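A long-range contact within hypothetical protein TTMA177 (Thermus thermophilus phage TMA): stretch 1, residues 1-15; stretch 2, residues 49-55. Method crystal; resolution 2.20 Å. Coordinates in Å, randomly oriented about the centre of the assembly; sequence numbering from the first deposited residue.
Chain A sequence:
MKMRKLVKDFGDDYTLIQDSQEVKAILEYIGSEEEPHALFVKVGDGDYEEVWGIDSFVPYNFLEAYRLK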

# COMPACT_ATOMS: atom_id res chain seq x y z
N MSE A 1 -5.84 -11.75 -10.94
CA MSE A 1 -5.65 -10.70 -9.91
C MSE A 1 -4.72 -9.69 -10.56
O MSE A 1 -3.73 -10.07 -11.18
N LYS A 2 -5.08 -8.40 -10.46
CA LYS A 2 -4.25 -7.33 -11.00
C LYS A 2 -3.18 -7.10 -9.94
O LYS A 2 -3.51 -6.82 -8.79
N MSE A 3 -1.92 -7.22 -10.31
CA MSE A 3 -0.81 -7.09 -9.35
C MSE A 3 -0.12 -5.73 -9.36
O MSE A 3 0.79 -5.47 -8.57
N ARG A 4 -0.55 -4.86 -10.26
CA ARG A 4 0.06 -3.55 -10.36
C ARG A 4 -1.03 -2.52 -10.65
O ARG A 4 -1.96 -2.78 -11.41
N LYS A 5 -0.92 -1.35 -10.03
CA LYS A 5 -1.93 -0.34 -10.27
C LYS A 5 -1.43 1.08 -10.09
O LYS A 5 -0.68 1.39 -9.16
N LEU A 6 -1.87 1.93 -11.00
CA LEU A 6 -1.49 3.32 -10.97
C LEU A 6 -2.14 4.00 -9.78
O LEU A 6 -3.33 3.80 -9.50
N VAL A 7 -1.34 4.79 -9.08
CA VAL A 7 -1.81 5.53 -7.92
C VAL A 7 -3.13 6.26 -8.25
O VAL A 7 -4.14 6.09 -7.56
N LYS A 8 -3.12 7.05 -9.32
CA LYS A 8 -4.31 7.80 -9.71
C LYS A 8 -5.56 6.92 -9.70
O LYS A 8 -6.67 7.42 -9.54
N ASP A 9 -5.39 5.61 -9.85
CA ASP A 9 -6.55 4.73 -9.86
C ASP A 9 -7.02 4.20 -8.50
O ASP A 9 -7.96 3.43 -8.43
N PHE A 10 -6.36 4.63 -7.43
CA PHE A 10 -6.76 4.22 -6.08
C PHE A 10 -7.85 5.17 -5.59
O PHE A 10 -7.57 6.33 -5.28
N GLY A 11 -9.08 4.68 -5.52
CA GLY A 11 -10.18 5.53 -5.08
C GLY A 11 -10.29 5.71 -3.57
O GLY A 11 -9.40 5.32 -2.82
N ASP A 12 -11.41 6.30 -3.15
CA ASP A 12 -11.70 6.57 -1.75
C ASP A 12 -11.79 5.33 -0.88
O ASP A 12 -11.79 5.43 0.34
N ASP A 13 -11.88 4.14 -1.48
CA ASP A 13 -11.96 2.96 -0.65
C ASP A 13 -10.58 2.57 -0.14
O ASP A 13 -10.43 1.62 0.63
N TYR A 14 -9.57 3.34 -0.53
CA TYR A 14 -8.19 3.10 -0.10
C TYR A 14 -7.69 4.23 0.80
O TYR A 14 -8.16 5.36 0.72
N THR A 15 -6.72 3.91 1.65
CA THR A 15 -6.12 4.90 2.55
C THR A 15 -4.60 4.88 2.42
O THR A 15 -3.98 3.82 2.35
N GLU A 49 -7.68 -5.69 4.03
CA GLU A 49 -8.11 -6.50 2.90
C GLU A 49 -7.11 -6.44 1.75
O GLU A 49 -6.93 -7.42 1.01
N GLU A 50 -6.47 -5.29 1.58
CA GLU A 50 -5.48 -5.12 0.54
C GLU A 50 -4.35 -4.23 1.04
O GLU A 50 -4.56 -3.35 1.88
N VAL A 51 -3.15 -4.49 0.54
CA VAL A 51 -2.00 -3.67 0.88
C VAL A 51 -1.15 -3.53 -0.38
O VAL A 51 -0.75 -4.51 -1.00
N TRP A 52 -0.91 -2.29 -0.78
CA TRP A 52 -0.11 -2.02 -1.97
C TRP A 52 1.01 -1.06 -1.61
O TRP A 52 0.84 -0.19 -0.76
N GLY A 53 2.15 -1.19 -2.28
CA GLY A 53 3.23 -0.27 -1.99
C GLY A 53 3.77 0.45 -3.20
O GLY A 53 3.62 -0.00 -4.34
N ILE A 54 4.38 1.61 -2.96
CA ILE A 54 5.02 2.37 -4.00
C ILE A 54 6.39 2.64 -3.42
O ILE A 54 6.54 2.81 -2.20
N ASP A 55 7.41 2.66 -4.27
CA ASP A 55 8.77 2.88 -3.80
C ASP A 55 9.09 4.32 -3.41
O ASP A 55 10.17 4.60 -2.89

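Packing of the N-terminal stretch (residues 1-15) against residues 49-55 in TTMA177, centred on W52. On the strand around W52, E50, W52 and I54 direct their CA-to-CB bonds toward stretch 1, while V51 points away and G53 has no side chain. W52 (chi1 m, chi2 73°) has by far the largest covered area. Along stretch 1, the first contacts with it come from backbone: K2 O lies 3.4 Å from W52 CH2, and M3 C lies 3.8 Å from W52 CZ3. K2 (chi1 m) leaves sideways and its end leads away; selenomethionine M3 (chi1 -114°, between wells) and R4 both point away. The side chains of K2 and M3 stay beyond contact distance. R4 NE bonds back to M3 O (2.9 Å), and the R4 side chain stays out of contact with the strand. K5 (chi1 t, chi2 t, chi3 p, chi4 t) points toward the strand, its CB 3.7 Å from W52 CZ3; the chain then carries NZ to Y14 OH, a 3.2 Å hydrogen bond within stretch 1. V7 (chi1 t) sits sideways, yet its CG2 meets CG2 of I54 (chi1 p, chi2 m) at 4.0 Å, an apolar contact. F10 (chi1 m) also leaves the backbone sideways, but its ring end comes nearer: CZ approaches W52 CD2 at 3.6 Å, setting the phenyl edge against the indole face, with planes at 78° and a centroid separation of 4.8 Å from the five-membered ring. Closing the type I turn from G11 to Y14, Y14 (chi1 m) points toward the strand. Its CE1 lies 4.0 Å from W52 CD1, the rings oblique at 76°. Y14 OH donates to E50 OE1 at 2.7 Å, the sole hydrogen bond between the stretches. E50 (chi1 m, chi2 t) also accepts W52 NE1 at OE1 (3.0 Å, 166°), so this one carboxylate oxygen satisfies the indole NH and ties it to the phenol.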

# COMPACT_ATOMS: atom_id res chain seq x y z
CB MSE A 1 -5.00 -11.32 -8.64
CG MSE A 1 -4.89 -10.43 -7.38
SE MSE A 1 -4.33 -11.36 -5.68
CE MSE A 1 -6.04 -12.11 -5.19
CB LYS A 2 -5.07 -6.04 -11.19
CG LYS A 2 -5.97 -6.05 -12.42
CD LYS A 2 -5.13 -6.08 -13.69
CE LYS A 2 -5.96 -6.14 -14.96
NZ LYS A 2 -5.06 -6.14 -16.15
CB MSE A 3 0.21 -8.20 -9.63
CG MSE A 3 0.36 -9.25 -8.52
SE MSE A 3 -1.29 -9.81 -7.70
CE MSE A 3 -1.55 -11.49 -8.62
CB ARG A 4 1.09 -3.54 -11.49
CG ARG A 4 2.35 -2.76 -11.15
CD ARG A 4 3.56 -3.64 -10.88
NE ARG A 4 3.28 -4.67 -9.90
CZ ARG A 4 4.19 -5.55 -9.46
NH1 ARG A 4 3.84 -6.47 -8.57
NH2 ARG A 4 5.43 -5.49 -9.92
CB LYS A 5 -3.15 -0.58 -9.37
CG LYS A 5 -4.26 0.42 -9.64
CD LYS A 5 -5.63 -0.11 -9.28
CE LYS A 5 -5.85 -0.18 -7.79
NZ LYS A 5 -7.22 -0.71 -7.54
CB LEU A 6 -1.94 4.02 -12.26
CG LEU A 6 -1.39 3.53 -13.60
CD1 LEU A 6 -2.07 4.29 -14.75
CD2 LEU A 6 0.11 3.75 -13.64
CB VAL A 7 -0.74 6.56 -7.48
CG1 VAL A 7 -1.33 7.57 -6.51
CG2 VAL A 7 0.42 5.84 -6.82
CB LYS A 8 -4.14 8.42 -11.11
CG LYS A 8 -4.34 7.45 -12.26
CD LYS A 8 -4.41 8.16 -13.61
CE LYS A 8 -4.71 7.18 -14.74
NZ LYS A 8 -4.82 7.84 -16.07
CB ASP A 9 -6.33 3.59 -10.85
CG ASP A 9 -6.30 4.08 -12.28
OD1 ASP A 9 -7.10 4.98 -12.61
OD2 ASP A 9 -5.48 3.58 -13.08
CB PHE A 10 -5.56 4.28 -5.14
CG PHE A 10 -4.66 3.10 -5.24
CD1 PHE A 10 -5.03 1.88 -4.70
CD2 PHE A 10 -3.44 3.19 -5.91
CE1 PHE A 10 -4.21 0.77 -4.82
CE2 PHE A 10 -2.61 2.09 -6.03
CZ PHE A 10 -3.00 0.87 -5.49
CB ASP A 12 -13.04 7.33 -1.61
CG ASP A 12 -12.98 8.74 -2.18
OD1 ASP A 12 -12.87 8.89 -3.42
OD2 ASP A 12 -13.07 9.71 -1.39
CB ASP A 13 -12.65 1.79 -1.38
CG ASP A 13 -12.10 1.54 -2.78
OD1 ASP A 13 -12.22 0.38 -3.24
OD2 ASP A 13 -11.59 2.48 -3.43
CB TYR A 14 -7.26 3.01 -1.32
CG TYR A 14 -7.44 1.77 -2.16
CD1 TYR A 14 -6.70 0.61 -1.90
CD2 TYR A 14 -8.34 1.75 -3.22
CE1 TYR A 14 -6.87 -0.54 -2.68
CE2 TYR A 14 -8.51 0.61 -4.00
CZ TYR A 14 -7.78 -0.52 -3.74
OH TYR A 14 -7.97 -1.63 -4.52
CB THR A 15 -6.52 4.61 4.00
OG1 THR A 15 -7.93 4.79 4.14
CG2 THR A 15 -5.79 5.55 4.95
CB GLU A 49 -9.48 -6.02 2.41
CG GLU A 49 -10.11 -6.91 1.37
CD GLU A 49 -10.43 -8.29 1.91
OE1 GLU A 49 -11.06 -8.38 2.99
OE2 GLU A 49 -10.06 -9.29 1.24
CB GLU A 50 -6.09 -4.49 -0.72
CG GLU A 50 -6.95 -5.43 -1.56
CD GLU A 50 -7.61 -4.73 -2.76
OE1 GLU A 50 -6.94 -3.93 -3.46
OE2 GLU A 50 -8.80 -4.98 -3.01
CB VAL A 51 -1.15 -4.30 2.02
CG1 VAL A 51 0.07 -3.45 2.30
CG2 VAL A 51 -1.99 -4.42 3.29
CB TRP A 52 -0.94 -1.33 -3.05
CG TRP A 52 -2.10 -2.07 -3.55
CD1 TRP A 52 -3.28 -2.29 -2.90
CD2 TRP A 52 -2.26 -2.60 -4.87
NE1 TRP A 52 -4.17 -2.92 -3.74
CE2 TRP A 52 -3.57 -3.12 -4.95
CE3 TRP A 52 -1.43 -2.68 -5.99
CZ2 TRP A 52 -4.07 -3.72 -6.12
CZ3 TRP A 52 -1.92 -3.27 -7.16
CH2 TRP A 52 -3.23 -3.78 -7.21
CB ILE A 54 4.29 3.71 -4.36
CG1 ILE A 54 4.28 4.69 -3.18
CG2 ILE A 54 2.88 3.42 -4.84
CD1 ILE A 54 3.23 4.41 -2.17
CB ASP A 55 9.74 2.34 -4.85
CG ASP A 55 9.65 0.82 -4.98
OD1 ASP A 55 9.85 0.28 -6.09
OD2 ASP A 55 9.37 0.16 -3.95